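Local structure of uracil-DNA glycosylase (Nitratifractor salsuginis, 5X3G) at residues G89-I93 / R156-E160; N21-W27 / F63-P68; I93-V97 / E109-A113. The protein belongs to the uracil-DNA glycosylase superfamily, whose members are compact, single-domain alpha/beta proteins built around a parallel four-stranded beta-sheet. All blocks are in the same frame, centred on the assembly; numbering follows the deposited sequence.

Interaction 1. Residues G89-I93 / R156-E160; sequences GYAFI and RENFE
This is a buried loop-on-helix packing contact close to the centre of the chain, with the irregular segment 89-93 lying against one face of helix 152-161. The backbones come nearest at I93 and R156, whose CA atoms are 6.8 Å apart. At the G89 backbone angles (89/12) a CB would jam against the preceding carbonyl O, which calls for glycine; F92 (73/-33) has positive phi yet carries a side chain. Y90, F92 and I93 direct their CA-to-CB bonds toward the helix. Y90 (chi1 m) offers a ring face to R156: R156 CD sits 3.9 Å from the centroid of the Y90 ring, a CH-pi contact. At the ring edge E160 OE2 lies 3.6 Å from Y90 CE1, while R156 NH2 makes a salt bridge to E160 OE1 at 2.9 Å. The apolar half joins I93 CD1 to F159 CD2 (4.0 Å) and F92 CD2 to F159 CZ (4.2 Å). Alongside runs the outer strand 164-168: A91 hydrogen-bonds to L166 through the backbone and F159 packs on V164, while F92 reaches helix 114-126.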
# COMPACT_ATOMS: atom_id res chain seq x y z
N GLY A 89 2.59 -3.55 -7.20
CA GLY A 89 3.06 -2.19 -7.01
C GLY A 89 2.34 -1.38 -5.96
O GLY A 89 2.53 -0.16 -5.90
N TYR A 90 1.51 -2.01 -5.14
CA TYR A 90 0.81 -1.35 -4.05
C TYR A 90 1.11 -2.06 -2.74
O TYR A 90 1.15 -3.29 -2.69
CB TYR A 90 -0.71 -1.36 -4.26
CG TYR A 90 -1.20 -0.62 -5.49
CD1 TYR A 90 -1.37 0.75 -5.47
CD2 TYR A 90 -1.50 -1.31 -6.65
CE1 TYR A 90 -1.83 1.43 -6.59
CE2 TYR A 90 -1.96 -0.65 -7.78
CZ TYR A 90 -2.11 0.72 -7.74
OH TYR A 90 -2.57 1.39 -8.85
N ALA A 91 1.30 -1.28 -1.68
CA ALA A 91 1.27 -1.85 -0.35
C ALA A 91 -0.11 -2.42 -0.07
O ALA A 91 -1.13 -1.90 -0.55
CB ALA A 91 1.64 -0.79 0.69
N PHE A 92 -0.14 -3.52 0.68
CA PHE A 92 -1.35 -4.09 1.25
C PHE A 92 -2.25 -4.77 0.22
O PHE A 92 -2.92 -5.75 0.54
CB PHE A 92 -2.15 -3.02 2.00
CG PHE A 92 -3.04 -3.57 3.07
CD1 PHE A 92 -2.59 -4.58 3.90
CD2 PHE A 92 -4.32 -3.08 3.25
CE1 PHE A 92 -3.40 -5.10 4.89
CE2 PHE A 92 -5.14 -3.60 4.24
CZ PHE A 92 -4.68 -4.61 5.06
N ILE A 93 -2.29 -4.27 -1.02
CA ILE A 93 -3.18 -4.81 -2.03
C ILE A 93 -2.56 -6.07 -2.63
O ILE A 93 -1.52 -6.00 -3.29
CB ILE A 93 -3.48 -3.78 -3.13
CG1 ILE A 93 -4.03 -2.50 -2.51
CG2 ILE A 93 -4.49 -4.34 -4.11
CD1 ILE A 93 -5.32 -2.68 -1.74
N ARG A 156 -8.73 -0.88 -3.78
CA ARG A 156 -7.55 -0.06 -4.07
C ARG A 156 -7.95 1.34 -4.52
O ARG A 156 -7.45 2.35 -4.00
CB ARG A 156 -6.70 -0.77 -5.13
CG ARG A 156 -5.34 -0.16 -5.42
CD ARG A 156 -5.44 0.83 -6.58
NE ARG A 156 -5.65 0.15 -7.85
CZ ARG A 156 -6.00 0.76 -8.98
NH1 ARG A 156 -6.17 0.06 -10.09
NH2 ARG A 156 -6.16 2.08 -8.99
N GLU A 157 -8.87 1.42 -5.49
CA GLU A 157 -9.33 2.71 -5.99
C GLU A 157 -9.94 3.55 -4.88
O GLU A 157 -9.79 4.77 -4.87
CB GLU A 157 -10.35 2.50 -7.11
CG GLU A 157 -9.76 1.96 -8.40
CD GLU A 157 -10.82 1.59 -9.42
OE1 GLU A 157 -11.98 1.35 -9.01
OE2 GLU A 157 -10.50 1.55 -10.63
N ASN A 158 -10.63 2.91 -3.93
CA ASN A 158 -11.22 3.65 -2.82
C ASN A 158 -10.15 4.13 -1.84
O ASN A 158 -10.30 5.21 -1.25
CB ASN A 158 -12.26 2.80 -2.10
CG ASN A 158 -13.54 2.64 -2.90
OD1 ASN A 158 -13.76 3.33 -3.89
ND2 ASN A 158 -14.39 1.72 -2.46
N PHE A 159 -9.10 3.33 -1.62
CA PHE A 159 -7.94 3.84 -0.90
C PHE A 159 -7.44 5.13 -1.54
O PHE A 159 -7.18 6.12 -0.85
CB PHE A 159 -6.81 2.81 -0.89
CG PHE A 159 -6.86 1.85 0.27
CD1 PHE A 159 -6.70 2.30 1.57
CD2 PHE A 159 -7.03 0.50 0.05
CE1 PHE A 159 -6.73 1.42 2.63
CE2 PHE A 159 -7.06 -0.39 1.10
CZ PHE A 159 -6.91 0.07 2.40
N GLU A 160 -7.29 5.12 -2.86
CA GLU A 160 -6.76 6.31 -3.53
C GLU A 160 -7.75 7.48 -3.48
O GLU A 160 -7.32 8.63 -3.37
CB GLU A 160 -6.38 5.97 -4.97
CG GLU A 160 -5.19 5.01 -5.04
CD GLU A 160 -4.81 4.64 -6.45
OE1 GLU A 160 -5.72 4.37 -7.26
OE2 GLU A 160 -3.60 4.60 -6.75

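Interaction 2. Residues N21-W27 / F63-P68; sequences NGVDEEW and FSTLRP
A charged cluster at the surface leads this loop-to-loop contact: D24 OD1 makes a salt bridge to R67 NH2 at 2.6 Å, and E26 OE1 adds a long one to R67 NE at 4.0 Å. D24 OD2 (chi1 t) also accepts from E26 N, two residues on, at 2.8 Å, closing an Asx turn as the chain enters the 3-10 segment 25-27. Deeper in, W27 NE1 donates to L66 O at 2.5 Å, and a water links D24 N (2.9 Å) with F63 O (2.7 Å). The backbones approach most closely at V23 and S64, CA to CA 4.3 Å; just before, G22, at positive phi, ends helix 11-20 in a Schellman motif. The W27 indole (chi1 -86°, chi2 107°) is sandwiched. On one face P68 CG stands 3.6 Å from the centroid of the six-membered ring, a CH-pi contact; on the opposite face the F63 ring arrives edge-on in a T-shaped pair, centroids 4.9 Å apart and planes at 86°. V23 CG1 meets F63 CB at 3.8 Å. Thus the link between helices 11-20 and 28-35 is fastened to the loop leading into strand 73-77, with L31 of helix 28-35 touching V23 and F63, and I30 touching P68.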
# COMPACT_ATOMS: atom_id res chain seq x y z
N ASN A 21 5.17 3.55 -15.88
CA ASN A 21 4.27 3.27 -14.77
C ASN A 21 3.01 4.14 -14.80
O ASN A 21 2.12 3.94 -13.97
CB ASN A 21 5.00 3.47 -13.44
CG ASN A 21 5.97 2.35 -13.14
OD1 ASN A 21 5.67 1.45 -12.35
ND2 ASN A 21 7.14 2.39 -13.76
N GLY A 22 2.91 5.08 -15.73
CA GLY A 22 1.76 5.95 -15.80
C GLY A 22 1.71 7.02 -14.73
O GLY A 22 0.63 7.42 -14.30
N VAL A 23 2.87 7.49 -14.28
CA VAL A 23 2.95 8.51 -13.25
C VAL A 23 2.94 9.88 -13.92
O VAL A 23 3.57 10.08 -14.96
CB VAL A 23 4.20 8.31 -12.38
CG1 VAL A 23 4.19 9.26 -11.19
CG2 VAL A 23 4.32 6.86 -11.92
N ASP A 24 2.23 10.83 -13.32
CA ASP A 24 2.16 12.18 -13.87
C ASP A 24 3.47 12.92 -13.64
O ASP A 24 4.20 12.65 -12.68
CB ASP A 24 1.00 12.94 -13.25
CG ASP A 24 0.78 14.29 -13.90
OD1 ASP A 24 0.03 14.36 -14.90
OD2 ASP A 24 1.35 15.28 -13.42
N GLU A 25 3.78 13.88 -14.52
CA GLU A 25 5.04 14.60 -14.40
C GLU A 25 5.08 15.48 -13.15
O GLU A 25 6.17 15.84 -12.69
CB GLU A 25 5.31 15.47 -15.63
CG GLU A 25 4.10 16.18 -16.22
CD GLU A 25 4.42 16.80 -17.57
OE1 GLU A 25 3.59 17.59 -18.08
OE2 GLU A 25 5.50 16.50 -18.13
N GLU A 26 3.92 15.82 -12.59
CA GLU A 26 3.90 16.54 -11.31
C GLU A 26 4.67 15.81 -10.22
O GLU A 26 5.09 16.45 -9.25
CB GLU A 26 2.47 16.75 -10.81
CG GLU A 26 1.63 17.75 -11.58
CD GLU A 26 0.31 18.00 -10.90
OE1 GLU A 26 0.11 17.48 -9.78
OE2 GLU A 26 -0.54 18.72 -11.47
N TRP A 27 4.85 14.50 -10.35
CA TRP A 27 5.57 13.73 -9.36
C TRP A 27 7.08 13.88 -9.46
O TRP A 27 7.79 13.45 -8.53
CB TRP A 27 5.19 12.25 -9.47
CG TRP A 27 3.97 11.92 -8.70
CD1 TRP A 27 2.73 11.64 -9.20
CD2 TRP A 27 3.86 11.85 -7.28
NE1 TRP A 27 1.85 11.40 -8.17
CE2 TRP A 27 2.52 11.51 -6.98
CE3 TRP A 27 4.76 12.03 -6.23
CZ2 TRP A 27 2.07 11.36 -5.68
CZ3 TRP A 27 4.31 11.87 -4.94
CH2 TRP A 27 2.97 11.54 -4.67
N PHE A 63 1.86 5.59 -7.37
CA PHE A 63 1.89 6.99 -7.78
C PHE A 63 1.14 7.24 -9.08
O PHE A 63 1.16 8.37 -9.58
CB PHE A 63 3.34 7.46 -7.93
CG PHE A 63 4.19 7.26 -6.69
CD1 PHE A 63 4.40 8.31 -5.81
CD2 PHE A 63 4.79 6.04 -6.44
CE1 PHE A 63 5.19 8.13 -4.68
CE2 PHE A 63 5.58 5.86 -5.31
CZ PHE A 63 5.78 6.91 -4.43
N SER A 64 0.49 6.22 -9.65
CA SER A 64 -0.04 6.32 -11.00
C SER A 64 -1.40 7.00 -11.08
O SER A 64 -1.90 7.21 -12.19
CB SER A 64 -0.14 4.92 -11.62
OG SER A 64 -1.02 4.09 -10.88
N THR A 65 -2.01 7.35 -9.95
CA THR A 65 -3.30 8.03 -9.97
C THR A 65 -3.25 9.29 -9.11
O THR A 65 -3.57 10.38 -9.58
CB THR A 65 -4.42 7.11 -9.49
OG1 THR A 65 -4.39 5.89 -10.25
CG2 THR A 65 -5.77 7.78 -9.67
N LEU A 66 -2.84 9.13 -7.85
CA LEU A 66 -2.70 10.27 -6.96
C LEU A 66 -1.66 11.25 -7.49
O LEU A 66 -0.63 10.85 -8.04
CB LEU A 66 -2.29 9.80 -5.56
CG LEU A 66 -3.31 9.08 -4.68
CD1 LEU A 66 -2.62 8.53 -3.44
CD2 LEU A 66 -4.43 10.03 -4.29
N ARG A 67 -1.95 12.52 -7.35
CA ARG A 67 -1.01 13.61 -7.50
C ARG A 67 -0.52 14.04 -6.12
O ARG A 67 -1.21 13.82 -5.12
CB ARG A 67 -1.66 14.79 -8.23
CG ARG A 67 -2.38 14.35 -9.50
CD ARG A 67 -1.40 13.88 -10.55
NE ARG A 67 -1.57 14.55 -11.84
CZ ARG A 67 -2.30 14.05 -12.83
NH1 ARG A 67 -2.90 12.88 -12.69
NH2 ARG A 67 -2.41 14.71 -13.98
N PRO A 68 0.68 14.64 -6.03
CA PRO A 68 1.27 14.89 -4.70
C PRO A 68 0.36 15.61 -3.71
O PRO A 68 0.38 15.28 -2.52
CB PRO A 68 2.52 15.71 -5.04
CG PRO A 68 2.90 15.25 -6.40
CD PRO A 68 1.61 14.98 -7.12
O HOH W 1 0.27 10.16 -11.33

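Interaction 3. Residues I93-V97 / E109-A113; sequences IDGRV and EVNRA
A type I beta turn from D94 to V97, combined with an Asx turn, packs against the last turn of the short helix 108-112. The turn is closed by V97 N to D94 O at 3.1 Å. D94 takes chi1 t (-169°), which brings D94 OD1 to within 2.8 Å of R96 N, and that bond is the Asx turn. OD1 also accepts from the hydroxyl of S86, and OD2 makes a salt bridge to R83. V97 and E109 are the nearest backbone pair, CA to CA 5.1 Å; the CA atoms of D94 and A113 are 7.6 Å apart.

R96 and E109 carry the polar half, each with its CA-to-CB bond toward the other segment. R96 extends through chi1 m and chi2 t, then bends at chi3 p (60°), while E109 folds with chi1 m and chi2 m. Their ends meet in a two-point salt bridge, and R96 NH1 has a second acid partner in E85. R112, with its first two chi angles t and chi3 m, lays NH1 over a face of the R96 guanidinium at only 3.0 Å from R96 NH2; these are two donors of like charge.

Beneath lies the apolar half. V97 and V110 are both t at chi1 and meet through CG1 and CG2, respectively, at 3.5 Å. V97 further rests on M152 of helix 152-161, and V110 on I120 of helix 114-126, for which A113 is the N-cap residue. The paired bonds of the salt bridge measure 2.8 Å from R96 NE to E109 OE2 and 2.6 Å from R96 NH2 to E109 OE1.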
# COMPACT_ATOMS: atom_id res chain seq x y z
N ILE A 93 -2.29 -4.27 -1.02
CA ILE A 93 -3.18 -4.81 -2.03
C ILE A 93 -2.56 -6.07 -2.63
O ILE A 93 -1.52 -6.00 -3.29
CB ILE A 93 -3.48 -3.78 -3.13
CG1 ILE A 93 -4.03 -2.50 -2.51
CG2 ILE A 93 -4.49 -4.34 -4.11
CD1 ILE A 93 -5.32 -2.68 -1.74
N ASP A 94 -3.21 -7.21 -2.43
CA ASP A 94 -2.72 -8.48 -2.94
C ASP A 94 -3.34 -8.75 -4.31
O ASP A 94 -4.56 -8.91 -4.43
CB ASP A 94 -3.05 -9.61 -1.97
CG ASP A 94 -2.33 -10.91 -2.30
OD1 ASP A 94 -2.29 -11.28 -3.49
OD2 ASP A 94 -1.81 -11.56 -1.38
N GLY A 95 -2.49 -8.81 -5.33
CA GLY A 95 -2.93 -9.01 -6.70
C GLY A 95 -3.56 -10.36 -6.98
O GLY A 95 -4.14 -10.53 -8.06
N ARG A 96 -3.46 -11.32 -6.06
CA ARG A 96 -4.18 -12.58 -6.24
C ARG A 96 -5.68 -12.39 -6.10
O ARG A 96 -6.45 -13.09 -6.76
CB ARG A 96 -3.72 -13.63 -5.23
CG ARG A 96 -2.41 -14.30 -5.56
CD ARG A 96 -2.11 -15.43 -4.59
NE ARG A 96 -3.15 -16.46 -4.63
CZ ARG A 96 -3.20 -17.44 -5.52
NH1 ARG A 96 -2.26 -17.54 -6.46
NH2 ARG A 96 -4.18 -18.33 -5.48
N VAL A 97 -6.10 -11.46 -5.25
CA VAL A 97 -7.52 -11.27 -4.97
C VAL A 97 -8.15 -10.49 -6.10
O VAL A 97 -7.64 -9.43 -6.51
CB VAL A 97 -7.71 -10.56 -3.62
CG1 VAL A 97 -9.19 -10.47 -3.30
CG2 VAL A 97 -6.95 -11.27 -2.52
N GLU A 109 -9.76 -16.19 -2.13
CA GLU A 109 -8.52 -15.43 -2.15
C GLU A 109 -8.47 -14.39 -1.04
O GLU A 109 -7.39 -14.09 -0.52
CB GLU A 109 -8.32 -14.78 -3.52
CG GLU A 109 -7.85 -15.74 -4.60
CD GLU A 109 -6.60 -16.50 -4.20
OE1 GLU A 109 -6.51 -17.71 -4.51
OE2 GLU A 109 -5.69 -15.90 -3.59
N VAL A 110 -9.62 -13.82 -0.67
CA VAL A 110 -9.66 -12.92 0.48
C VAL A 110 -9.34 -13.69 1.76
O VAL A 110 -8.53 -13.25 2.59
CB VAL A 110 -11.02 -12.22 0.58
CG1 VAL A 110 -11.15 -11.49 1.92
CG2 VAL A 110 -11.21 -11.25 -0.56
N ASN A 111 -9.95 -14.86 1.92
CA ASN A 111 -9.74 -15.65 3.13
C ASN A 111 -8.29 -16.10 3.25
O ASN A 111 -7.74 -16.16 4.35
CB ASN A 111 -10.67 -16.87 3.14
CG ASN A 111 -12.05 -16.55 3.69
OD1 ASN A 111 -13.01 -17.26 3.42
ND2 ASN A 111 -12.14 -15.47 4.45
N ARG A 112 -7.65 -16.41 2.12
CA ARG A 112 -6.25 -16.83 2.16
C ARG A 112 -5.35 -15.69 2.64
O ARG A 112 -4.40 -15.93 3.39
CB ARG A 112 -5.81 -17.33 0.78
CG ARG A 112 -4.34 -17.72 0.72
CD ARG A 112 -3.90 -18.10 -0.69
NE ARG A 112 -4.46 -19.37 -1.13
CZ ARG A 112 -4.04 -20.04 -2.21
NH1 ARG A 112 -3.05 -19.55 -2.94
NH2 ARG A 112 -4.60 -21.19 -2.54
N ALA A 113 -5.63 -14.46 2.22
CA ALA A 113 -4.81 -13.30 2.56
C ALA A 113 -5.26 -12.76 3.92
O ALA A 113 -6.11 -11.88 4.02
CB ALA A 113 -4.91 -12.23 1.48

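How the interactions relate
From the N terminus, interaction 2 comes first: it closes the loop between helix 11-20 and the approach to strand 73-77, and is complete before the others begin. Beyond that strand, residues 89-97 serve both remaining contacts, which share I93. Interaction 3 closes the shorter loop, around the small 101-102/105-106 hairpin; it starts from the same stretch as the longer loop, which interaction 1 closes on helix 152-161 just ahead of strand 164-168, and ends well inside it. Interactions 1 and 2 touch directly, E160 O lying 3.3 Å from L66 CD2 and Y90 OH 3.7 Å from S64 OG. Interactions 2 and 3 stay apart, about 11 Å between nearest atoms.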